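Long-range contacts in 11S globulin seed storage protein (Amaranthus hypochondriacus, PDB 3QAC), which probably serves as a seed storage protein, a nutrient reserve of the 11S globulin family built from two cupin domains: residues N210-L220 / I230-Q238; V329-A337 / E446-G454. All coordinates share one frame; numbering follows the deposited sequence.

Contact 1: residues N210-L220 / I230-Q238; sequences NIFRGFETRLL and IAQKLQAEQ
The phenyl ring of F212 receives L234 over one face: L234 CG lies 4.1 Å from the centroid of the F212 ring and 18° off the ring normal, a CH-pi contact displaced toward the rim. The second flat group, the N210 amide, uses both ends, as its CG position between the backbone N and the carbonyl carbon (chi1 78°) allows. Its ND2 donates to L234 O at 2.9 Å, in the carbonyl plane though tilted from the amide's own, while OD1 accepts from F212 N in an Asx turn. The Q235 amide works at its oxygen: T217 OG1 donates to OE1 over 2.8 Å, in the carbonyl plane and on a lone pair, whereas the bond from NE2 to F212 O is weak. L220 CD1 packs 3.7 Å from Q235 CG, and L220 CB and T217 CG2 both rest on the methyl of A231. E216 N-caps helix 217-224 through R218 N. That helix and the segment leading into it pack on helix 228-235, the two helices forming a helical hairpin, with A221 and F224 adding to the apolar seam. N210 ND2 also reaches G185 O beyond strand 180-182, and Y430 of a second subunit packs on F212.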
ATOM      1  N   ASN A 210      10.961   6.964 -28.837  1.00 51.89           N
ATOM      2  CA  ASN A 210      11.447   5.970 -27.877  1.00 48.20           C
ATOM      3  C   ASN A 210      12.509   6.598 -26.980  1.00 48.15           C
ATOM      4  O   ASN A 210      13.021   7.671 -27.291  1.00 47.25           O
ATOM      5  CB  ASN A 210      12.001   4.728 -28.595  1.00 44.95           C
ATOM      6  CG  ASN A 210      13.400   4.952 -29.167  1.00 47.73           C
ATOM      7  OD1 ASN A 210      14.350   5.182 -28.426  1.00 52.02           O
ATOM      8  ND2 ASN A 210      13.529   4.868 -30.487  1.00 44.49           N
ATOM      9  N   ILE A 211      12.846   5.948 -25.872  1.00 41.86           N
ATOM     10  CA  ILE A 211      13.661   6.631 -24.871  1.00 46.19           C
ATOM     11  C   ILE A 211      15.010   7.075 -25.412  1.00 48.10           C
ATOM     12  O   ILE A 211      15.573   8.064 -24.947  1.00 48.61           O
ATOM     13  CB  ILE A 211      13.873   5.808 -23.588  1.00 48.15           C
ATOM     14  CG1 ILE A 211      14.758   4.598 -23.855  1.00 44.41           C
ATOM     15  CG2 ILE A 211      12.544   5.405 -22.989  1.00 44.94           C
ATOM     16  CD1 ILE A 211      15.051   3.835 -22.604  1.00 52.27           C
ATOM     17  N   PHE A 212      15.528   6.345 -26.396  1.00 50.00           N
ATOM     18  CA  PHE A 212      16.826   6.675 -26.967  1.00 46.07           C
ATOM     19  C   PHE A 212      16.782   8.023 -27.664  1.00 49.91           C
ATOM     20  O   PHE A 212      17.739   8.787 -27.582  1.00 49.76           O
ATOM     21  CB  PHE A 212      17.305   5.581 -27.913  1.00 49.11           C
ATOM     22  CG  PHE A 212      17.666   4.305 -27.216  1.00 48.20           C
ATOM     23  CD1 PHE A 212      17.049   3.117 -27.550  1.00 47.84           C
ATOM     24  CD2 PHE A 212      18.606   4.305 -26.201  1.00 46.85           C
ATOM     25  CE1 PHE A 212      17.378   1.941 -26.896  1.00 47.35           C
ATOM     26  CE2 PHE A 212      18.932   3.144 -25.542  1.00 46.79           C
ATOM     27  CZ  PHE A 212      18.316   1.957 -25.891  1.00 44.90           C
ATOM     28  N   ARG A 213      15.671   8.317 -28.336  1.00 43.42           N
ATOM     29  CA  ARG A 213      15.513   9.612 -28.980  1.00 48.24           C
ATOM     30  C   ARG A 213      15.821  10.745 -28.002  1.00 51.92           C
ATOM     31  O   ARG A 213      16.235  11.834 -28.396  1.00 49.43           O
ATOM     32  CB  ARG A 213      14.099   9.780 -29.553  1.00 53.54           C
ATOM     33  CG  ARG A 213      13.602  11.223 -29.508  1.00 56.31           C
ATOM     34  CD  ARG A 213      12.704  11.586 -30.681  1.00 62.99           C
ATOM     35  NE  ARG A 213      12.407  13.021 -30.678  1.00 76.37           N
ATOM     36  CZ  ARG A 213      11.701  13.654 -31.615  1.00 81.47           C
ATOM     37  NH1 ARG A 213      11.208  12.982 -32.649  1.00 80.94           N
ATOM     38  NH2 ARG A 213      11.488  14.962 -31.514  1.00 78.95           N
ATOM     39  N   GLY A 214      15.634  10.479 -26.716  1.00 50.28           N
ATOM     40  CA  GLY A 214      15.838  11.507 -25.715  1.00 50.75           C
ATOM     41  C   GLY A 214      17.295  11.863 -25.479  1.00 50.10           C
ATOM     42  O   GLY A 214      17.621  12.986 -25.099  1.00 47.73           O
ATOM     43  N   PHE A 215      18.190  10.910 -25.688  1.00 49.66           N
ATOM     44  CA  PHE A 215      19.582  11.169 -25.365  1.00 50.40           C
ATOM     45  C   PHE A 215      20.343  11.874 -26.488  1.00 53.66           C
ATOM     46  O   PHE A 215      20.066  11.690 -27.681  1.00 50.50           O
ATOM     47  CB  PHE A 215      20.299   9.883 -24.950  1.00 47.16           C
ATOM     48  CG  PHE A 215      19.818   9.311 -23.643  1.00 44.08           C
ATOM     49  CD1 PHE A 215      20.258   9.840 -22.437  1.00 41.83           C
ATOM     50  CD2 PHE A 215      18.946   8.224 -23.623  1.00 42.70           C
ATOM     51  CE1 PHE A 215      19.833   9.313 -21.230  1.00 44.26           C
ATOM     52  CE2 PHE A 215      18.510   7.684 -22.423  1.00 41.73           C
ATOM     53  CZ  PHE A 215      18.956   8.224 -21.221  1.00 44.27           C
ATOM     54  N   GLU A 216      21.286  12.710 -26.072  1.00 50.51           N
ATOM     55  CA  GLU A 216      22.330  13.213 -26.943  1.00 54.14           C
ATOM     56  C   GLU A 216      22.903  12.037 -27.739  1.00 53.74           C
ATOM     57  O   GLU A 216      23.393  11.067 -27.162  1.00 54.98           O
ATOM     58  CB  GLU A 216      23.413  13.865 -26.079  1.00 57.63           C
ATOM     59  CG  GLU A 216      24.035  15.107 -26.663  1.00 62.20           C
ATOM     60  CD  GLU A 216      25.194  14.787 -27.559  1.00 68.18           C
ATOM     61  OE1 GLU A 216      24.966  14.493 -28.759  1.00 68.10           O
ATOM     62  OE2 GLU A 216      26.336  14.823 -27.050  1.00 74.33           O
ATOM     63  N   THR A 217      22.828  12.124 -29.063  1.00 55.56           N
ATOM     64  CA  THR A 217      23.265  11.049 -29.954  1.00 51.44           C
ATOM     65  C   THR A 217      24.697  10.613 -29.678  1.00 53.80           C
ATOM     66  O   THR A 217      24.997   9.420 -29.661  1.00 55.12           O
ATOM     67  CB  THR A 217      23.123  11.463 -31.430  1.00 56.17           C
ATOM     68  OG1 THR A 217      21.786  11.930 -31.659  1.00 58.62           O
ATOM     69  CG2 THR A 217      23.416  10.291 -32.362  1.00 54.69           C
ATOM     70  N   ARG A 218      25.575  11.586 -29.451  1.00 57.55           N
ATOM     71  CA  ARG A 218      26.964  11.295 -29.140  1.00 60.77           C
ATOM     72  C   ARG A 218      27.037  10.335 -27.953  1.00 55.19           C
ATOM     73  O   ARG A 218      27.561   9.233 -28.083  1.00 51.81           O
ATOM     74  CB  ARG A 218      27.744  12.588 -28.860  1.00 65.58           C
ATOM     75  CG  ARG A 218      29.248  12.378 -28.695  1.00 68.51           C
ATOM     76  CD  ARG A 218      30.026  13.690 -28.797  1.00 80.76           C
ATOM     77  NE  ARG A 218      29.668  14.467 -29.988  1.00 86.31           N
ATOM     78  CZ  ARG A 218      29.164  15.702 -29.957  1.00 90.00           C
ATOM     79  NH1 ARG A 218      28.963  16.314 -28.792  1.00 83.17           N
ATOM     80  NH2 ARG A 218      28.867  16.332 -31.094  1.00 82.14           N
ATOM     81  N   LEU A 219      26.498  10.767 -26.811  1.00 55.83           N
ATOM     82  CA  LEU A 219      26.402   9.939 -25.611  1.00 53.52           C
ATOM     83  C   LEU A 219      25.914   8.528 -25.932  1.00 55.28           C
ATOM     84  O   LEU A 219      26.425   7.556 -25.381  1.00 51.70           O
ATOM     85  CB  LEU A 219      25.496  10.592 -24.556  1.00 55.82           C
ATOM     86  CG  LEU A 219      26.160  11.513 -23.518  1.00 59.75           C
ATOM     87  CD1 LEU A 219      25.140  12.238 -22.622  1.00 53.71           C
ATOM     88  CD2 LEU A 219      27.148  10.738 -22.665  1.00 55.64           C
ATOM     89  N   LEU A 220      24.934   8.418 -26.828  1.00 50.59           N
ATOM     90  CA  LEU A 220      24.433   7.105 -27.231  1.00 49.59           C
ATOM     91  C   LEU A 220      25.502   6.261 -27.890  1.00 51.05           C
ATOM     92  O   LEU A 220      25.747   5.121 -27.482  1.00 49.94           O
ATOM     93  CB  LEU A 220      23.236   7.231 -28.171  1.00 50.85           C
ATOM     94  CG  LEU A 220      21.886   7.447 -27.490  1.00 47.85           C
ATOM     95  CD1 LEU A 220      20.774   6.940 -28.381  1.00 49.63           C
ATOM     96  CD2 LEU A 220      21.835   6.747 -26.140  1.00 50.43           C
ATOM     97  N   ILE A 230      24.761   4.752 -36.435  1.00 67.78           N
ATOM     98  CA  ILE A 230      24.002   3.650 -35.856  1.00 63.83           C
ATOM     99  C   ILE A 230      23.243   4.098 -34.606  1.00 65.29           C
ATOM    100  O   ILE A 230      22.102   3.687 -34.385  1.00 64.22           O
ATOM    101  CB  ILE A 230      24.890   2.434 -35.559  1.00 65.70           C
ATOM    102  CG1 ILE A 230      25.144   1.656 -36.851  1.00 64.07           C
ATOM    103  CG2 ILE A 230      24.232   1.521 -34.529  1.00 64.80           C
ATOM    104  CD1 ILE A 230      25.848   0.339 -36.640  1.00 66.01           C
ATOM    105  N   ALA A 231      23.866   4.956 -33.805  1.00 61.65           N
ATOM    106  CA  ALA A 231      23.175   5.550 -32.665  1.00 62.47           C
ATOM    107  C   ALA A 231      21.855   6.214 -33.086  1.00 59.64           C
ATOM    108  O   ALA A 231      20.855   6.104 -32.381  1.00 54.19           O
ATOM    109  CB  ALA A 231      24.075   6.549 -31.941  1.00 53.95           C
ATOM    110  N   GLN A 232      21.860   6.897 -34.232  1.00 60.18           N
ATOM    111  CA  GLN A 232      20.655   7.539 -34.766  1.00 58.49           C
ATOM    112  C   GLN A 232      19.573   6.519 -35.084  1.00 59.04           C
ATOM    113  O   GLN A 232      18.382   6.832 -35.071  1.00 58.99           O
ATOM    114  CB  GLN A 232      20.971   8.299 -36.048  1.00 58.26           C
ATOM    115  CG  GLN A 232      21.958   9.420 -35.896  1.00 64.40           C
ATOM    116  CD  GLN A 232      22.167  10.165 -37.203  1.00 75.43           C
ATOM    117  OE1 GLN A 232      21.806  11.337 -37.322  1.00 72.38           O
ATOM    118  NE2 GLN A 232      22.738   9.481 -38.194  1.00 69.79           N
ATOM    119  N   LYS A 233      19.997   5.300 -35.399  1.00 61.84           N
ATOM    120  CA  LYS A 233      19.061   4.220 -35.636  1.00 60.63           C
ATOM    121  C   LYS A 233      18.324   3.901 -34.331  1.00 59.93           C
ATOM    122  O   LYS A 233      17.104   3.721 -34.320  1.00 56.39           O
ATOM    123  CB  LYS A 233      19.792   3.001 -36.188  1.00 64.82           C
ATOM    124  CG  LYS A 233      20.423   3.276 -37.540  1.00 68.12           C
ATOM    125  CD  LYS A 233      19.383   3.821 -38.511  1.00 67.48           C
ATOM    126  CE  LYS A 233      18.639   2.700 -39.230  1.00 69.92           C
ATOM    127  NZ  LYS A 233      19.478   2.054 -40.297  1.00 66.80           N
ATOM    128  N   LEU A 234      19.073   3.851 -33.237  1.00 55.27           N
ATOM    129  CA  LEU A 234      18.464   3.742 -31.924  1.00 54.21           C
ATOM    130  C   LEU A 234      17.348   4.776 -31.784  1.00 52.56           C
ATOM    131  O   LEU A 234      16.260   4.475 -31.303  1.00 51.45           O
ATOM    132  CB  LEU A 234      19.514   3.941 -30.834  1.00 51.25           C
ATOM    133  CG  LEU A 234      19.970   2.671 -30.097  1.00 58.07           C
ATOM    134  CD1 LEU A 234      19.835   1.430 -30.965  1.00 54.82           C
ATOM    135  CD2 LEU A 234      21.385   2.805 -29.548  1.00 50.10           C
ATOM    136  N   GLN A 235      17.605   5.993 -32.235  1.00 53.11           N
ATOM    137  CA  GLN A 235      16.681   7.073 -31.937  1.00 54.00           C
ATOM    138  C   GLN A 235      15.487   7.052 -32.863  1.00 54.15           C
ATOM    139  O   GLN A 235      14.469   7.686 -32.589  1.00 51.61           O
ATOM    140  CB  GLN A 235      17.404   8.405 -31.959  1.00 53.37           C
ATOM    141  CG  GLN A 235      18.511   8.448 -30.940  1.00 53.61           C
ATOM    142  CD  GLN A 235      19.364   9.683 -31.051  1.00 56.92           C
ATOM    143  OE1 GLN A 235      19.748  10.098 -32.149  1.00 58.35           O
ATOM    144  NE2 GLN A 235      19.674  10.283 -29.908  1.00 56.31           N
ATOM    145  N   ALA A 236      15.621   6.295 -33.949  1.00 53.82           N
ATOM    146  CA  ALA A 236      14.520   6.041 -34.870  1.00 58.57           C
ATOM    147  C   ALA A 236      13.740   7.299 -35.229  1.00 62.21           C
ATOM    148  O   ALA A 236      12.532   7.250 -35.430  1.00 63.93           O
ATOM    149  CB  ALA A 236      13.587   4.991 -34.305  1.00 53.06           C
ATOM    150  N   GLU A 237      14.428   8.426 -35.307  1.00 63.86           N
ATOM    151  CA  GLU A 237      13.785   9.661 -35.727  1.00 73.93           C
ATOM    152  C   GLU A 237      13.177   9.472 -37.126  1.00 72.41           C
ATOM    153  O   GLU A 237      12.166  10.085 -37.463  1.00 65.11           O
ATOM    154  CB  GLU A 237      14.807  10.797 -35.694  1.00 72.63           C
ATOM    155  CG  GLU A 237      16.253  10.276 -35.649  1.00 77.06           C
ATOM    156  CD  GLU A 237      17.210  11.222 -34.931  1.00 83.00           C
ATOM    157  OE1 GLU A 237      16.732  12.223 -34.350  1.00 78.35           O
ATOM    158  OE2 GLU A 237      18.439  10.954 -34.946  1.00 76.36           O
ATOM    159  N   GLN A 238      13.786   8.582 -37.909  1.00 75.07           N
ATOM    160  CA  GLN A 238      13.360   8.319 -39.280  1.00 74.91           C
ATOM    161  C   GLN A 238      12.511   7.053 -39.395  1.00 76.72           C
ATOM    162  O   GLN A 238      12.615   6.321 -40.385  1.00 77.02           O
ATOM    163  CB  GLN A 238      14.588   8.183 -40.200  1.00 74.51           C
ATOM    164  CG  GLN A 238      15.529   9.387 -40.234  1.00 77.31           C
ATOM    165  CD  GLN A 238      14.907  10.633 -40.867  1.00 82.33           C
ATOM    166  OE1 GLN A 238      15.442  11.189 -41.831  1.00 84.22           O
ATOM    167  NE2 GLN A 238      13.776  11.079 -40.322  1.00 80.37           N
TER

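Contact 2: residues V329-A337 / E446-G454; sequences VLYRNAMMA and ETTLFRSSG
M335 and F450 form an antiparallel hydrogen-bonded pair, M335 N to F450 O at 2.9 Å and F450 N to M335 O at 2.8 Å, followed by the non-hydrogen-bonded pair M336–L449 and by a bond from A337 N to T448 O. The bond from F450 N to M335 O is nearly straight, with 173° at the hydrogen. On the face carrying M335 and F450, M335 CG touches F450 CD1, and the A337 methyl sits 3.3 Å from F450 CE1 in an oblique approach. M335 bends at its last torsion, which brings CE to S452 OG, a buried hydroxyl without a polar partner in the model. On the other face L449 CD2 meets L330 CD2 at 3.6 Å and M336 CB at 3.8 Å. M336, extended with CG anti to the backbone N (chi1 -177°), runs alongside T448, CE against CG2. At the turn end, the R451 guanidinium lies with one face under R332 O, 2.9 Å from the plane and over its centre. R451 NE donates to S452 O within the guanidinium plane at 3.3 Å, and NH1 is held by E303 O. The planes of the R332 and R451 guanidinium groups are 86° apart, with R332 NH1 at the edge of the R451 group, a close pair of like charges. Replacing R451 by alanine removes the guanidinium, which is likely to leave R332 O without the flat cation against it and S452 O and E303 O without these donors. The type II turn Y331–A334 connects strands 324-330 and 335-341, which lie in different sheets. Strand 449-450 pairs with 335-341, while L449 reaches L330 of the other sheet. Such a late strand, with two antiparallel sheets facing across a hydrophobic interior, fits the jelly-roll barrel of the C-terminal cupin domain.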
ATOM      1  N   VAL A 329     -15.889 -20.395 -18.693  1.00 44.11           N
ATOM      2  CA  VAL A 329     -16.691 -20.794 -19.831  1.00 45.39           C
ATOM      3  C   VAL A 329     -18.076 -21.218 -19.361  1.00 47.04           C
ATOM      4  O   VAL A 329     -18.232 -22.098 -18.503  1.00 46.95           O
ATOM      5  CB  VAL A 329     -16.008 -21.865 -20.725  1.00 45.04           C
ATOM      6  CG1 VAL A 329     -14.536 -21.515 -20.924  1.00 41.15           C
ATOM      7  CG2 VAL A 329     -16.164 -23.255 -20.134  1.00 55.61           C
ATOM      8  N   LEU A 330     -19.087 -20.546 -19.893  1.00 39.85           N
ATOM      9  CA  LEU A 330     -20.441 -20.969 -19.641  1.00 46.06           C
ATOM     10  C   LEU A 330     -20.912 -21.542 -20.938  1.00 42.71           C
ATOM     11  O   LEU A 330     -20.710 -20.953 -21.983  1.00 48.36           O
ATOM     12  CB  LEU A 330     -21.329 -19.812 -19.187  1.00 43.47           C
ATOM     13  CG  LEU A 330     -21.236 -19.407 -17.719  1.00 42.73           C
ATOM     14  CD1 LEU A 330     -22.135 -18.225 -17.467  1.00 42.62           C
ATOM     15  CD2 LEU A 330     -21.641 -20.567 -16.824  1.00 45.61           C
ATOM     16  N   TYR A 331     -21.493 -22.728 -20.868  1.00 49.41           N
ATOM     17  CA  TYR A 331     -22.036 -23.398 -22.043  1.00 55.39           C
ATOM     18  C   TYR A 331     -23.430 -22.852 -22.301  1.00 54.19           C
ATOM     19  O   TYR A 331     -23.923 -22.036 -21.519  1.00 48.44           O
ATOM     20  CB  TYR A 331     -22.079 -24.906 -21.806  1.00 54.39           C
ATOM     21  CG  TYR A 331     -20.711 -25.521 -21.612  1.00 50.24           C
ATOM     22  CD1 TYR A 331     -19.656 -25.191 -22.457  1.00 51.75           C
ATOM     23  CD2 TYR A 331     -20.475 -26.438 -20.593  1.00 57.38           C
ATOM     24  CE1 TYR A 331     -18.396 -25.750 -22.290  1.00 50.44           C
ATOM     25  CE2 TYR A 331     -19.219 -27.014 -20.419  1.00 57.75           C
ATOM     26  CZ  TYR A 331     -18.187 -26.664 -21.268  1.00 55.43           C
ATOM     27  OH  TYR A 331     -16.946 -27.229 -21.098  1.00 58.35           O
ATOM     28  N   ARG A 332     -24.068 -23.302 -23.380  1.00 57.15           N
ATOM     29  CA  ARG A 332     -25.378 -22.766 -23.752  1.00 58.92           C
ATOM     30  C   ARG A 332     -26.343 -22.672 -22.564  1.00 54.61           C
ATOM     31  O   ARG A 332     -26.566 -23.644 -21.845  1.00 56.51           O
ATOM     32  CB  ARG A 332     -25.999 -23.521 -24.953  1.00 65.12           C
ATOM     33  CG  ARG A 332     -26.584 -24.912 -24.664  1.00 69.92           C
ATOM     34  CD  ARG A 332     -28.099 -24.993 -24.975  1.00 74.15           C
ATOM     35  NE  ARG A 332     -28.421 -25.487 -26.320  1.00 80.83           N
ATOM     36  CZ  ARG A 332     -29.257 -26.497 -26.578  1.00 89.42           C
ATOM     37  NH1 ARG A 332     -29.860 -27.140 -25.585  1.00 90.23           N
ATOM     38  NH2 ARG A 332     -29.493 -26.873 -27.832  1.00 81.19           N
ATOM     39  N   ASN A 333     -26.881 -21.470 -22.365  1.00 57.57           N
ATOM     40  CA  ASN A 333     -27.894 -21.169 -21.346  1.00 55.74           C
ATOM     41  C   ASN A 333     -27.464 -21.397 -19.899  1.00 54.02           C
ATOM     42  O   ASN A 333     -28.277 -21.311 -18.984  1.00 52.15           O
ATOM     43  CB  ASN A 333     -29.209 -21.890 -21.646  1.00 56.72           C
ATOM     44  CG  ASN A 333     -29.731 -21.586 -23.044  1.00 64.28           C
ATOM     45  OD1 ASN A 333     -29.541 -20.485 -23.569  1.00 61.08           O
ATOM     46  ND2 ASN A 333     -30.384 -22.566 -23.657  1.00 67.47           N
ATOM     47  N   ALA A 334     -26.186 -21.678 -19.692  1.00 48.69           N
ATOM     48  CA  ALA A 334     -25.684 -21.874 -18.349  1.00 51.42           C
ATOM     49  C   ALA A 334     -25.467 -20.521 -17.706  1.00 50.10           C
ATOM     50  O   ALA A 334     -25.359 -19.495 -18.392  1.00 47.87           O
ATOM     51  CB  ALA A 334     -24.393 -22.664 -18.366  1.00 53.94           C
ATOM     52  N   MET A 335     -25.422 -20.518 -16.383  1.00 47.00           N
ATOM     53  CA  MET A 335     -25.199 -19.284 -15.657  1.00 55.17           C
ATOM     54  C   MET A 335     -24.198 -19.467 -14.528  1.00 49.89           C
ATOM     55  O   MET A 335     -23.995 -20.570 -14.015  1.00 46.87           O
ATOM     56  CB  MET A 335     -26.514 -18.712 -15.110  1.00 53.42           C
ATOM     57  CG  MET A 335     -26.793 -19.081 -13.668  1.00 56.37           C
ATOM     58  SD  MET A 335     -28.220 -18.200 -12.983  1.00 67.26           S
ATOM     59  CE  MET A 335     -29.385 -18.390 -14.331  1.00 61.37           C
ATOM     60  N   MET A 336     -23.550 -18.366 -14.177  1.00 47.33           N
ATOM     61  CA  MET A 336     -22.772 -18.300 -12.959  1.00 46.50           C
ATOM     62  C   MET A 336     -23.667 -17.618 -11.937  1.00 42.72           C
ATOM     63  O   MET A 336     -24.132 -16.508 -12.164  1.00 42.33           O
ATOM     64  CB  MET A 336     -21.496 -17.498 -13.190  1.00 44.27           C
ATOM     65  CG  MET A 336     -20.600 -17.445 -11.973  1.00 43.51           C
ATOM     66  SD  MET A 336     -18.949 -16.896 -12.409  1.00 40.72           S
ATOM     67  CE  MET A 336     -18.092 -17.112 -10.857  1.00 47.44           C
ATOM     68  N   ALA A 337     -23.942 -18.302 -10.835  1.00 40.38           N
ATOM     69  CA  ALA A 337     -24.833 -17.767  -9.825  1.00 43.87           C
ATOM     70  C   ALA A 337     -24.444 -16.357  -9.419  1.00 40.32           C
ATOM     71  O   ALA A 337     -23.277 -15.977  -9.495  1.00 37.21           O
ATOM     72  CB  ALA A 337     -24.862 -18.657  -8.609  1.00 40.05           C
ATOM     73  N   GLU A 446     -25.704 -27.412  -7.469  1.00 53.98           N
ATOM     74  CA  GLU A 446     -24.471 -27.126  -8.189  1.00 55.67           C
ATOM     75  C   GLU A 446     -23.615 -26.112  -7.443  1.00 49.33           C
ATOM     76  O   GLU A 446     -24.100 -25.388  -6.581  1.00 49.97           O
ATOM     77  CB  GLU A 446     -24.757 -26.628  -9.605  1.00 57.22           C
ATOM     78  CG  GLU A 446     -25.347 -27.687 -10.520  1.00 57.94           C
ATOM     79  CD  GLU A 446     -26.834 -27.482 -10.746  1.00 62.95           C
ATOM     80  OE1 GLU A 446     -27.585 -27.379  -9.753  1.00 55.25           O
ATOM     81  OE2 GLU A 446     -27.245 -27.416 -11.925  1.00 70.44           O
ATOM     82  N   THR A 447     -22.336 -26.086  -7.787  1.00 51.86           N
ATOM     83  CA  THR A 447     -21.375 -25.146  -7.235  1.00 50.71           C
ATOM     84  C   THR A 447     -21.068 -24.061  -8.261  1.00 46.59           C
ATOM     85  O   THR A 447     -20.420 -24.331  -9.271  1.00 47.10           O
ATOM     86  CB  THR A 447     -20.046 -25.856  -6.881  1.00 45.27           C
ATOM     87  OG1 THR A 447     -20.217 -26.632  -5.694  1.00 48.47           O
ATOM     88  CG2 THR A 447     -18.956 -24.840  -6.643  1.00 44.52           C
ATOM     89  N   THR A 448     -21.549 -22.842  -8.007  1.00 51.02           N
ATOM     90  CA  THR A 448     -21.091 -21.646  -8.728  1.00 48.20           C
ATOM     91  C   THR A 448     -21.575 -21.546 -10.167  1.00 47.31           C
ATOM     92  O   THR A 448     -22.048 -20.492 -10.588  1.00 49.79           O
ATOM     93  CB  THR A 448     -19.547 -21.555  -8.740  1.00 47.39           C
ATOM     94  OG1 THR A 448     -19.065 -21.388  -7.405  1.00 50.63           O
ATOM     95  CG2 THR A 448     -19.081 -20.380  -9.597  1.00 49.19           C
ATOM     96  N   LEU A 449     -21.407 -22.630 -10.926  1.00 50.49           N
ATOM     97  CA  LEU A 449     -21.876 -22.711 -12.305  1.00 49.21           C
ATOM     98  C   LEU A 449     -23.070 -23.649 -12.396  1.00 53.62           C
ATOM     99  O   LEU A 449     -23.018 -24.773 -11.897  1.00 56.79           O
ATOM    100  CB  LEU A 449     -20.763 -23.212 -13.208  1.00 49.51           C
ATOM    101  CG  LEU A 449     -19.549 -22.293 -13.256  1.00 48.52           C
ATOM    102  CD1 LEU A 449     -18.508 -22.850 -14.195  1.00 46.63           C
ATOM    103  CD2 LEU A 449     -19.975 -20.907 -13.695  1.00 41.91           C
ATOM    104  N   PHE A 450     -24.142 -23.173 -13.023  1.00 48.51           N
ATOM    105  CA  PHE A 450     -25.400 -23.906 -13.108  1.00 50.01           C
ATOM    106  C   PHE A 450     -25.813 -24.091 -14.548  1.00 53.95           C
ATOM    107  O   PHE A 450     -25.562 -23.234 -15.390  1.00 51.42           O
ATOM    108  CB  PHE A 450     -26.532 -23.122 -12.450  1.00 55.39           C
ATOM    109  CG  PHE A 450     -26.260 -22.719 -11.042  1.00 58.44           C
ATOM    110  CD1 PHE A 450     -26.979 -21.687 -10.467  1.00 57.36           C
ATOM    111  CD2 PHE A 450     -25.291 -23.369 -10.290  1.00 58.08           C
ATOM    112  CE1 PHE A 450     -26.742 -21.313  -9.162  1.00 59.99           C
ATOM    113  CE2 PHE A 450     -25.035 -22.996  -8.990  1.00 53.67           C
ATOM    114  CZ  PHE A 450     -25.758 -21.970  -8.416  1.00 56.47           C
ATOM    115  N   ARG A 451     -26.481 -25.201 -14.825  1.00 53.50           N
ATOM    116  CA  ARG A 451     -27.139 -25.352 -16.100  1.00 58.07           C
ATOM    117  C   ARG A 451     -28.505 -24.698 -15.986  1.00 63.82           C
ATOM    118  O   ARG A 451     -29.260 -24.975 -15.052  1.00 67.20           O
ATOM    119  CB  ARG A 451     -27.268 -26.819 -16.482  1.00 66.90           C
ATOM    120  CG  ARG A 451     -27.685 -26.993 -17.924  1.00 76.37           C
ATOM    121  CD  ARG A 451     -27.253 -25.778 -18.743  1.00 71.71           C
ATOM    122  NE  ARG A 451     -27.970 -25.710 -20.008  1.00 74.55           N
ATOM    123  CZ  ARG A 451     -27.614 -26.379 -21.101  1.00 78.52           C
ATOM    124  NH1 ARG A 451     -26.543 -27.167 -21.081  1.00 76.87           N
ATOM    125  NH2 ARG A 451     -28.330 -26.262 -22.212  1.00 76.72           N
ATOM    126  N   SER A 452     -28.805 -23.805 -16.924  1.00 65.79           N
ATOM    127  CA  SER A 452     -30.040 -23.020 -16.877  1.00 71.80           C
ATOM    128  C   SER A 452     -30.818 -23.083 -18.193  1.00 72.55           C
ATOM    129  O   SER A 452     -30.322 -23.597 -19.200  1.00 70.83           O
ATOM    130  CB  SER A 452     -29.743 -21.557 -16.509  1.00 68.88           C
ATOM    131  OG  SER A 452     -29.313 -21.448 -15.158  1.00 70.23           O
ATOM    132  N   SER A 453     -32.044 -22.565 -18.166  1.00 71.95           N
ATOM    133  CA  SER A 453     -32.892 -22.532 -19.358  1.00 80.08           C
ATOM    134  C   SER A 453     -33.005 -21.107 -19.921  1.00 80.81           C
ATOM    135  O   SER A 453     -33.224 -20.150 -19.174  1.00 83.21           O
ATOM    136  CB  SER A 453     -34.278 -23.121 -19.058  1.00 82.57           C
ATOM    137  OG  SER A 453     -34.214 -24.531 -18.889  1.00 73.71           O
ATOM    138  N   GLY A 454     -32.849 -20.974 -21.237  1.00 79.11           N
ATOM    139  CA  GLY A 454     -32.825 -19.669 -21.875  1.00 78.74           C
ATOM    140  C   GLY A 454     -33.991 -19.444 -22.818  1.00 83.48           C
ATOM    141  O   GLY A 454     -34.389 -18.304 -23.060  1.00 87.91           O
TER
HETATM  142  O   HOH W   1     -21.276 -17.947  -8.346  1.00 43.75           O

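Contacts 1 and 2 lie on opposite sides of the chain's centre, their centres about 55 Å apart, and share no helix or strand. Contact 1 is peripheral within its chain, its centre about 33 Å from the chain's, and a second subunit, including its Y430, contributes to its surroundings; contact 2, at about 23 Å, belongs to the C-terminal cupin domain, with exposed residues at its turn end. Contact 1 joins a helix and the segment leading into it to the next helix, chiefly through side-chain amides, a hydroxyl and apolar packing; contact 2 joins segments 109 residues apart by backbone bonds. M335 and F450 pack on S223 of the third subunit, a residue of the helix that begins in contact 1.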